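Local coordinates for chromosome-partitioning protein Spo0J (Thermus thermophilus HB27, PDB 1VZ0) that binds the centromere-like site parS, stimulates the ATPase Soj and is probably involved in chromosome partitioning, at residues W191-K194 and E195-K199; S149-A152 and N153-L157; V24-L28 and A29-P33. All coordinates share one frame; numbering follows the deposited sequence.

Contact 1: residues W191-K194 and E195-K199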
ATOM      1  N   TRP C 191     -15.362  14.741 -16.588  1.00 26.98           N
ATOM      2  CA  TRP C 191     -16.523  15.486 -16.145  1.00 25.05           C
ATOM      3  C   TRP C 191     -17.261  14.679 -15.076  1.00 26.98           C
ATOM      4  O   TRP C 191     -17.625  15.203 -14.019  1.00 25.19           O
ATOM      5  CB  TRP C 191     -17.473  15.748 -17.304  1.00 30.52           C
ATOM      6  CG  TRP C 191     -18.721  16.422 -16.838  1.00 36.76           C
ATOM      7  CD1 TRP C 191     -18.848  17.722 -16.440  1.00 38.37           C
ATOM      8  CD2 TRP C 191     -19.993  15.808 -16.607  1.00 41.43           C
ATOM      9  NE1 TRP C 191     -20.116  17.954 -15.971  1.00 38.34           N
ATOM     10  CE2 TRP C 191     -20.842  16.795 -16.065  1.00 42.23           C
ATOM     11  CE3 TRP C 191     -20.497  14.516 -16.805  1.00 42.49           C
ATOM     12  CZ2 TRP C 191     -22.172  16.533 -15.714  1.00 41.08           C
ATOM     13  CZ3 TRP C 191     -21.819  14.254 -16.455  1.00 44.59           C
ATOM     14  CH2 TRP C 191     -22.640  15.261 -15.917  1.00 42.51           C
ATOM     15  N   GLY C 192     -17.483  13.399 -15.359  1.00 23.57           N
ATOM     16  CA  GLY C 192     -18.180  12.556 -14.408  1.00 24.04           C
ATOM     17  C   GLY C 192     -17.470  12.463 -13.070  1.00 25.53           C
ATOM     18  O   GLY C 192     -18.116  12.469 -12.010  1.00 22.91           O
ATOM     19  N   LEU C 193     -16.143  12.376 -13.117  1.00 22.56           N
ATOM     20  CA  LEU C 193     -15.340  12.269 -11.904  1.00 25.77           C
ATOM     21  C   LEU C 193     -15.566  13.511 -11.051  1.00 28.44           C
ATOM     22  O   LEU C 193     -15.769  13.413  -9.849  1.00 23.42           O
ATOM     23  CB  LEU C 193     -13.856  12.160 -12.257  1.00 24.29           C
ATOM     24  CG  LEU C 193     -12.857  11.416 -11.360  1.00 25.04           C
ATOM     25  CD1 LEU C 193     -11.484  12.083 -11.526  1.00 16.13           C
ATOM     26  CD2 LEU C 193     -13.282  11.416  -9.903  1.00 22.70           C
ATOM     27  N   LYS C 194     -15.522  14.679 -11.685  1.00 32.39           N
ATOM     28  CA  LYS C 194     -15.728  15.934 -10.972  1.00 37.28           C
ATOM     29  C   LYS C 194     -17.091  15.947 -10.290  1.00 37.86           C
ATOM     30  O   LYS C 194     -17.191  16.286  -9.113  1.00 36.63           O
ATOM     31  CB  LYS C 194     -15.613  17.133 -11.924  1.00 39.79           C
ATOM     32  CG  LYS C 194     -14.196  17.441 -12.387  1.00 48.06           C
ATOM     33  CD  LYS C 194     -14.154  18.672 -13.293  1.00 58.04           C
ATOM     34  CE  LYS C 194     -14.678  19.912 -12.569  1.00 63.72           C
ATOM     35  NZ  LYS C 194     -14.697  21.124 -13.440  1.00 67.15           N
ATOM     36  N   GLU C 195     -18.136  15.579 -11.030  1.00 36.05           N
ATOM     37  CA  GLU C 195     -19.484  15.553 -10.472  1.00 34.45           C
ATOM     38  C   GLU C 195     -19.520  14.716  -9.201  1.00 34.28           C
ATOM     39  O   GLU C 195     -20.052  15.142  -8.177  1.00 34.98           O
ATOM     40  CB  GLU C 195     -20.474  14.977 -11.489  1.00 38.35           C
ATOM     41  CG  GLU C 195     -20.804  15.911 -12.634  1.00 42.37           C
ATOM     42  CD  GLU C 195     -21.591  17.133 -12.182  1.00 46.31           C
ATOM     43  OE1 GLU C 195     -22.740  16.965 -11.721  1.00 44.77           O
ATOM     44  OE2 GLU C 195     -21.066  18.261 -12.286  1.00 48.76           O
ATOM     45  N   ILE C 196     -18.947  13.523  -9.268  1.00 31.46           N
ATOM     46  CA  ILE C 196     -18.933  12.635  -8.118  1.00 28.21           C
ATOM     47  C   ILE C 196     -18.218  13.259  -6.925  1.00 32.53           C
ATOM     48  O   ILE C 196     -18.733  13.249  -5.806  1.00 27.60           O
ATOM     49  CB  ILE C 196     -18.246  11.304  -8.449  1.00 22.29           C
ATOM     50  CG1 ILE C 196     -19.046  10.566  -9.525  1.00 18.67           C
ATOM     51  CG2 ILE C 196     -18.087  10.468  -7.168  1.00 14.59           C
ATOM     52  CD1 ILE C 196     -18.422   9.239  -9.960  1.00 18.29           C
ATOM     53  N   LEU C 197     -17.029  13.801  -7.167  1.00 32.00           N
ATOM     54  CA  LEU C 197     -16.244  14.413  -6.105  1.00 35.38           C
ATOM     55  C   LEU C 197     -16.891  15.660  -5.516  1.00 38.92           C
ATOM     56  O   LEU C 197     -16.990  15.799  -4.294  1.00 39.38           O
ATOM     57  CB  LEU C 197     -14.848  14.760  -6.614  1.00 28.61           C
ATOM     58  CG  LEU C 197     -14.015  13.552  -7.050  1.00 33.11           C
ATOM     59  CD1 LEU C 197     -12.672  14.021  -7.596  1.00 25.20           C
ATOM     60  CD2 LEU C 197     -13.817  12.604  -5.856  1.00 26.26           C
ATOM     61  N   GLU C 198     -17.335  16.563  -6.382  1.00 38.95           N
ATOM     62  CA  GLU C 198     -17.946  17.799  -5.927  1.00 41.51           C
ATOM     63  C   GLU C 198     -19.214  17.598  -5.127  1.00 40.95           C
ATOM     64  O   GLU C 198     -19.445  18.305  -4.147  1.00 43.97           O
ATOM     65  CB  GLU C 198     -18.265  18.708  -7.109  1.00 44.00           C
ATOM     66  CG  GLU C 198     -17.056  19.343  -7.743  1.00 54.19           C
ATOM     67  CD  GLU C 198     -17.431  20.302  -8.852  1.00 58.79           C
ATOM     68  OE1 GLU C 198     -16.510  20.909  -9.436  1.00 63.42           O
ATOM     69  OE2 GLU C 198     -18.641  20.449  -9.138  1.00 62.46           O
ATOM     70  N   LYS C 199     -20.033  16.637  -5.539  1.00 39.32           N
ATOM     71  CA  LYS C 199     -21.306  16.399  -4.870  1.00 37.59           C
ATOM     72  C   LYS C 199     -21.388  15.195  -3.929  1.00 37.44           C
ATOM     73  O   LYS C 199     -22.441  14.941  -3.342  1.00 40.59           O
ATOM     74  CB  LYS C 199     -22.413  16.321  -5.927  1.00 34.36           C
ATOM     75  CG  LYS C 199     -22.449  17.550  -6.822  1.00 36.40           C
ATOM     76  CD  LYS C 199     -23.463  17.430  -7.950  1.00 41.28           C
ATOM     77  CE  LYS C 199     -23.504  18.715  -8.772  1.00 42.78           C
ATOM     78  NZ  LYS C 199     -24.522  18.662  -9.861  1.00 46.02           N
TER

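Contact 2: residues S149-A152 and N153-L157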
ATOM      1  N   SER C 149     -13.353 -13.805 -13.690  1.00 53.28           N
ATOM      2  CA  SER C 149     -14.147 -12.588 -13.800  1.00 52.03           C
ATOM      3  C   SER C 149     -13.574 -11.485 -12.914  1.00 48.30           C
ATOM      4  O   SER C 149     -13.639 -10.308 -13.262  1.00 50.60           O
ATOM      5  CB  SER C 149     -15.602 -12.860 -13.412  1.00 52.09           C
ATOM      6  OG  SER C 149     -15.701 -13.223 -12.047  1.00 55.25           O
ATOM      7  N   THR C 150     -13.019 -11.862 -11.767  1.00 43.11           N
ATOM      8  CA  THR C 150     -12.430 -10.878 -10.869  1.00 42.88           C
ATOM      9  C   THR C 150     -11.230 -10.214 -11.541  1.00 43.56           C
ATOM     10  O   THR C 150     -11.021  -9.008 -11.411  1.00 45.04           O
ATOM     11  CB  THR C 150     -11.964 -11.520  -9.551  1.00 43.38           C
ATOM     12  OG1 THR C 150     -13.101 -11.992  -8.821  1.00 48.81           O
ATOM     13  CG2 THR C 150     -11.219 -10.508  -8.694  1.00 41.15           C
ATOM     14  N   VAL C 151     -10.447 -11.010 -12.261  1.00 41.57           N
ATOM     15  CA  VAL C 151      -9.275 -10.503 -12.964  1.00 38.16           C
ATOM     16  C   VAL C 151      -9.671  -9.605 -14.129  1.00 36.45           C
ATOM     17  O   VAL C 151      -9.092  -8.533 -14.320  1.00 37.56           O
ATOM     18  CB  VAL C 151      -8.414 -11.662 -13.507  1.00 35.85           C
ATOM     19  CG1 VAL C 151      -7.270 -11.122 -14.357  1.00 33.91           C
ATOM     20  CG2 VAL C 151      -7.878 -12.472 -12.352  1.00 32.41           C
ATOM     21  N   ALA C 152     -10.656 -10.044 -14.906  1.00 33.03           N
ATOM     22  CA  ALA C 152     -11.120  -9.272 -16.056  1.00 33.74           C
ATOM     23  C   ALA C 152     -11.674  -7.925 -15.603  1.00 33.75           C
ATOM     24  O   ALA C 152     -11.415  -6.892 -16.224  1.00 33.47           O
ATOM     25  CB  ALA C 152     -12.191 -10.054 -16.824  1.00 30.46           C
ATOM     26  N   ASN C 153     -12.438  -7.941 -14.518  1.00 33.63           N
ATOM     27  CA  ASN C 153     -13.019  -6.719 -13.982  1.00 36.16           C
ATOM     28  C   ASN C 153     -11.969  -5.745 -13.472  1.00 34.73           C
ATOM     29  O   ASN C 153     -12.127  -4.534 -13.613  1.00 34.74           O
ATOM     30  CB  ASN C 153     -14.005  -7.039 -12.864  1.00 42.58           C
ATOM     31  CG  ASN C 153     -15.411  -7.242 -13.382  1.00 52.20           C
ATOM     32  OD1 ASN C 153     -15.658  -8.105 -14.230  1.00 54.02           O
ATOM     33  ND2 ASN C 153     -16.343  -6.436 -12.882  1.00 57.28           N
ATOM     34  N   ALA C 154     -10.905  -6.267 -12.868  1.00 30.35           N
ATOM     35  CA  ALA C 154      -9.844  -5.401 -12.370  1.00 27.80           C
ATOM     36  C   ALA C 154      -9.125  -4.744 -13.550  1.00 28.30           C
ATOM     37  O   ALA C 154      -8.862  -3.548 -13.521  1.00 27.52           O
ATOM     38  CB  ALA C 154      -8.859  -6.188 -11.530  1.00 20.84           C
ATOM     39  N   LEU C 155      -8.821  -5.524 -14.587  1.00 26.98           N
ATOM     40  CA  LEU C 155      -8.144  -4.995 -15.772  1.00 25.12           C
ATOM     41  C   LEU C 155      -8.893  -3.828 -16.419  1.00 22.65           C
ATOM     42  O   LEU C 155      -8.273  -2.904 -16.952  1.00 21.61           O
ATOM     43  CB  LEU C 155      -7.951  -6.102 -16.815  1.00 29.09           C
ATOM     44  CG  LEU C 155      -6.963  -7.211 -16.436  1.00 30.34           C
ATOM     45  CD1 LEU C 155      -7.058  -8.353 -17.434  1.00 31.84           C
ATOM     46  CD2 LEU C 155      -5.554  -6.641 -16.385  1.00 25.19           C
ATOM     47  N   ARG C 156     -10.222  -3.877 -16.384  1.00 22.74           N
ATOM     48  CA  ARG C 156     -11.037  -2.810 -16.960  1.00 22.58           C
ATOM     49  C   ARG C 156     -10.713  -1.445 -16.355  1.00 22.73           C
ATOM     50  O   ARG C 156     -10.826  -0.423 -17.028  1.00 21.27           O
ATOM     51  CB  ARG C 156     -12.530  -3.111 -16.773  1.00 20.32           C
ATOM     52  CG  ARG C 156     -13.083  -4.119 -17.764  1.00 30.29           C
ATOM     53  CD  ARG C 156     -14.493  -4.584 -17.379  1.00 35.86           C
ATOM     54  NE  ARG C 156     -15.472  -3.498 -17.305  1.00 43.06           N
ATOM     55  CZ  ARG C 156     -15.778  -2.684 -18.314  1.00 47.87           C
ATOM     56  NH1 ARG C 156     -16.690  -1.733 -18.149  1.00 45.35           N
ATOM     57  NH2 ARG C 156     -15.168  -2.810 -19.489  1.00 55.81           N
ATOM     58  N   LEU C 157     -10.319  -1.426 -15.085  1.00 18.94           N
ATOM     59  CA  LEU C 157      -9.996  -0.161 -14.428  1.00 22.46           C
ATOM     60  C   LEU C 157      -8.900   0.596 -15.165  1.00 20.85           C
ATOM     61  O   LEU C 157      -8.884   1.820 -15.166  1.00 19.35           O
ATOM     62  CB  LEU C 157      -9.544  -0.395 -12.978  1.00 22.11           C
ATOM     63  CG  LEU C 157     -10.579  -0.949 -12.004  1.00 21.89           C
ATOM     64  CD1 LEU C 157      -9.892  -1.342 -10.712  1.00 21.66           C
ATOM     65  CD2 LEU C 157     -11.662   0.094 -11.758  1.00 25.05           C
TER

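Contact 3: residues V24-L28 and A29-P33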
ATOM      1  N   VAL C  24      -6.414  29.771  -5.104  1.00 33.87           N
ATOM      2  CA  VAL C  24      -5.530  30.700  -5.797  1.00 33.11           C
ATOM      3  C   VAL C  24      -4.513  29.968  -6.655  1.00 33.95           C
ATOM      4  O   VAL C  24      -4.351  28.757  -6.553  1.00 36.42           O
ATOM      5  CB  VAL C  24      -4.771  31.604  -4.797  1.00 32.35           C
ATOM      6  CG1 VAL C  24      -5.763  32.438  -4.007  1.00 32.75           C
ATOM      7  CG2 VAL C  24      -3.931  30.746  -3.848  1.00 26.84           C
ATOM      8  N   ARG C  25      -3.823  30.720  -7.498  1.00 33.24           N
ATOM      9  CA  ARG C  25      -2.826  30.160  -8.387  1.00 35.14           C
ATOM     10  C   ARG C  25      -1.441  30.470  -7.820  1.00 34.26           C
ATOM     11  O   ARG C  25      -1.042  31.635  -7.748  1.00 33.30           O
ATOM     12  CB  ARG C  25      -3.014  30.781  -9.767  1.00 39.06           C
ATOM     13  CG  ARG C  25      -2.223  30.168 -10.895  1.00 50.45           C
ATOM     14  CD  ARG C  25      -2.700  30.748 -12.236  1.00 62.51           C
ATOM     15  NE  ARG C  25      -1.924  31.904 -12.690  1.00 71.28           N
ATOM     16  CZ  ARG C  25      -1.728  33.027 -11.999  1.00 77.82           C
ATOM     17  NH1 ARG C  25      -0.998  34.006 -12.525  1.00 79.14           N
ATOM     18  NH2 ARG C  25      -2.254  33.189 -10.792  1.00 80.91           N
ATOM     19  N   LEU C  26      -0.719  29.429  -7.407  1.00 26.82           N
ATOM     20  CA  LEU C  26       0.614  29.603  -6.831  1.00 25.44           C
ATOM     21  C   LEU C  26       1.715  28.998  -7.693  1.00 24.50           C
ATOM     22  O   LEU C  26       1.502  27.997  -8.376  1.00 23.11           O
ATOM     23  CB  LEU C  26       0.687  28.958  -5.438  1.00 16.42           C
ATOM     24  CG  LEU C  26      -0.199  29.482  -4.304  1.00 20.69           C
ATOM     25  CD1 LEU C  26      -0.019  28.615  -3.055  1.00 17.57           C
ATOM     26  CD2 LEU C  26       0.166  30.925  -4.002  1.00 19.71           C
ATOM     27  N   PRO C  27       2.907  29.610  -7.688  1.00 25.64           N
ATOM     28  CA  PRO C  27       4.010  29.065  -8.485  1.00 23.45           C
ATOM     29  C   PRO C  27       4.532  27.810  -7.804  1.00 26.42           C
ATOM     30  O   PRO C  27       4.725  27.787  -6.587  1.00 24.70           O
ATOM     31  CB  PRO C  27       5.034  30.205  -8.505  1.00 26.41           C
ATOM     32  CG  PRO C  27       4.719  30.988  -7.266  1.00 27.33           C
ATOM     33  CD  PRO C  27       3.216  30.969  -7.213  1.00 27.53           C
ATOM     34  N   LEU C  28       4.751  26.765  -8.593  1.00 22.16           N
ATOM     35  CA  LEU C  28       5.218  25.495  -8.067  1.00 23.07           C
ATOM     36  C   LEU C  28       6.528  25.668  -7.309  1.00 21.50           C
ATOM     37  O   LEU C  28       6.737  25.045  -6.264  1.00 21.55           O
ATOM     38  CB  LEU C  28       5.366  24.497  -9.224  1.00 21.48           C
ATOM     39  CG  LEU C  28       4.978  23.030  -9.035  1.00 27.21           C
ATOM     40  CD1 LEU C  28       3.791  22.903  -8.102  1.00 28.77           C
ATOM     41  CD2 LEU C  28       4.643  22.414 -10.397  1.00 24.68           C
ATOM     42  N   ALA C  29       7.390  26.542  -7.820  1.00 21.15           N
ATOM     43  CA  ALA C  29       8.688  26.803  -7.203  1.00 20.76           C
ATOM     44  C   ALA C  29       8.558  27.376  -5.788  1.00 21.82           C
ATOM     45  O   ALA C  29       9.517  27.381  -5.019  1.00 22.12           O
ATOM     46  CB  ALA C  29       9.497  27.751  -8.073  1.00 17.46           C
ATOM     47  N   SER C  30       7.374  27.855  -5.434  1.00 19.60           N
ATOM     48  CA  SER C  30       7.215  28.394  -4.101  1.00 22.43           C
ATOM     49  C   SER C  30       6.463  27.443  -3.154  1.00 21.27           C
ATOM     50  O   SER C  30       6.008  27.845  -2.087  1.00 16.78           O
ATOM     51  CB  SER C  30       6.570  29.792  -4.172  1.00 16.02           C
ATOM     52  OG  SER C  30       5.215  29.731  -4.531  1.00 36.97           O
ATOM     53  N   ILE C  31       6.370  26.169  -3.546  1.00 20.00           N
ATOM     54  CA  ILE C  31       5.714  25.150  -2.727  1.00 19.21           C
ATOM     55  C   ILE C  31       6.707  24.007  -2.484  1.00 19.53           C
ATOM     56  O   ILE C  31       7.108  23.310  -3.421  1.00 17.28           O
ATOM     57  CB  ILE C  31       4.437  24.570  -3.417  1.00 18.78           C
ATOM     58  CG1 ILE C  31       3.369  25.656  -3.559  1.00 18.28           C
ATOM     59  CG2 ILE C  31       3.877  23.426  -2.591  1.00 20.55           C
ATOM     60  CD1 ILE C  31       2.135  25.225  -4.387  1.00 15.34           C
ATOM     61  N   ARG C  32       7.108  23.823  -1.230  1.00 13.91           N
ATOM     62  CA  ARG C  32       8.050  22.764  -0.888  1.00 17.78           C
ATOM     63  C   ARG C  32       7.318  21.463  -0.564  1.00 16.41           C
ATOM     64  O   ARG C  32       6.150  21.466  -0.199  1.00 14.81           O
ATOM     65  CB  ARG C  32       8.904  23.172   0.308  1.00 20.56           C
ATOM     66  CG  ARG C  32       8.100  23.443   1.556  1.00 25.60           C
ATOM     67  CD  ARG C  32       8.992  23.888   2.688  1.00 26.93           C
ATOM     68  NE  ARG C  32       9.735  25.106   2.383  1.00 29.82           N
ATOM     69  CZ  ARG C  32       9.178  26.269   2.074  1.00 30.30           C
ATOM     70  NH1 ARG C  32       7.858  26.366   2.021  1.00 43.00           N
ATOM     71  NH2 ARG C  32       9.934  27.342   1.853  1.00 23.59           N
ATOM     72  N   PRO C  33       8.009  20.330  -0.674  1.00 15.68           N
ATOM     73  CA  PRO C  33       7.318  19.075  -0.373  1.00 22.81           C
ATOM     74  C   PRO C  33       6.815  18.935   1.070  1.00 27.02           C
ATOM     75  O   PRO C  33       7.249  19.650   1.989  1.00 26.20           O
ATOM     76  CB  PRO C  33       8.343  18.002  -0.761  1.00 19.62           C
ATOM     77  CG  PRO C  33       9.655  18.697  -0.626  1.00 22.05           C
ATOM     78  CD  PRO C  33       9.390  20.096  -1.125  1.00 15.90           C
TER

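Contact 1: residues W191-K194 and E195-K199
W191 accepts a backbone hydrogen bond from E195, the first of four successive i to i+4 bonds that join W191-K194 to E195-K199 within the last turns of helix 189-199. All four are nearly straight at the hydrogen, and the shortest runs from E198 N to K194 O at 2.7 Å. On a more exposed flank of the helix the indole of W191 and the side chain of E195 meet by a CH-pi contact. E195 CG stands over one face of the ring, 3.7 Å from the centroid of the W191 six-membered ring and displaced toward the rim; the carboxylate plane lies only 11° from that of the indole. The bend at chi2 of E195 (-68°) brings the carboxylate back alongside the rim of the indole, near CZ2, while K199 NZ reaches E195 OE1 on its syn side at 3.1 Å, a salt bridge. Glutamate suits the place because its methylenes can lie on an aromatic face while its charge meets a lysine. With an alanine here, K199 would probably lose its charged mate and the indole face its CH-pi partner. On another side of the helix, L193 CD2 packs on L197 CD1 at 3.5 Å, while K194 and E198 run alongside each other with K194 NZ 4.4 Å from E198 OE1, opposite charges that are neighbours but too far apart for a salt bridge. L193 and I196 turn to L181 of helix 175-183, I196 also touching H177, and L60 of the second subunit packs on L193 and K194.

Contact 2: residues S149-A152 and N153-L157
Helix 148-156 closes the inferred helix-turn-helix motif of residues 137-156, which would make it the recognition helix, as in other helix-turn-helix proteins, and S149-A152 meets N153-L157 along most of its length. Four i to i+4 backbone bonds carry the contact. N153 N gives to S149 O at 2.9 Å, and L155 N gives to V151 O at 3.0 Å, the straightest of the set with an angle of 166° at the hydrogen. The bonds from A154 N to T150 O and from R156 N to A152 O are more bent. Between side chains the contact is slight: V151 CG1 and L155 CD1 come within 4.1 Å, the two side chains running alongside each other in one direction. V151 carries CG1 anti to its amide nitrogen (chi1 174°), which brings that methyl up to the leucine one turn on. L155 CG rests over the carbonyl oxygen V151 O at 3.3 Å. Both residues also pack on Y127 of helix 120-132, and V151 touches A141 of helix 137-144, so a branched, apolar pair suits this inward face. A154 is buried, and its small CB lies 3.6 Å from T150 O. The chemistry is thus divided by side: hydrocarbon groups fix the helix against its neighbours through packing, whereas S149, N153 and R156 place polar groups on exposed positions, consistent with a helix that reads DNA.

Contact 3: residues V24-L28 and A29-P33
P27 and S30 meet across a type I beta turn, P27-S30, with L28 and A29 at its corners, which links strand 24-27 to strand 31-32 in the ParB N-terminal domain. Two backbone hydrogen bonds hold this bend: S30 N to P27 O at 2.9 Å closes the turn, and I31 N to L28 O at 3.0 Å follows one residue on. Both donors stand well above the plane of the carbonyl they meet, a geometry in keeping with i to i+3 bonds. Proline suits the start of the turn, since its ring restricts phi; it gives its carbonyl, not its nitrogen, to the turn. The apolar contact is a single approach, I31 CD1 to L26 CB at 4.1 Å, from two residues whose CB atoms face across the turn. Strand pairing takes place with the second subunit, where V24, L26, P27, I31 and R32 join an antiparallel ladder; R25 adds a salt bridge to E91 of that subunit, and L28 packs on its L85. The side-chain hydrogen bond belongs to S30. With OG set between its own nitrogen and carbonyl carbon (chi1 72°), the hydroxyl gives a second bond to P27 O, 2.9 Å from OG, and lies 3.1 Å from P27 CG.

How the contacts relate
Along the chain the order is contact 3, contact 2, contact 1, and none touches another. Contact 3 lies in the ParB N-terminal domain; the other two share the ParB helix-turn-helix domain, on helices 148-156 and 189-199, with centres about 23 Å apart. Helix 175-183 lies between them, touched by I196 and L193 of one and by R156 and L157 of the other. Contact 3 is about 25 Å from contact 1 and 38 Å from contact 2, centre to centre. Contacts 1 and 3 both meet the second subunit, so of these three contacts, the one on the inferred DNA-binding helix is the one without a partner in that subunit.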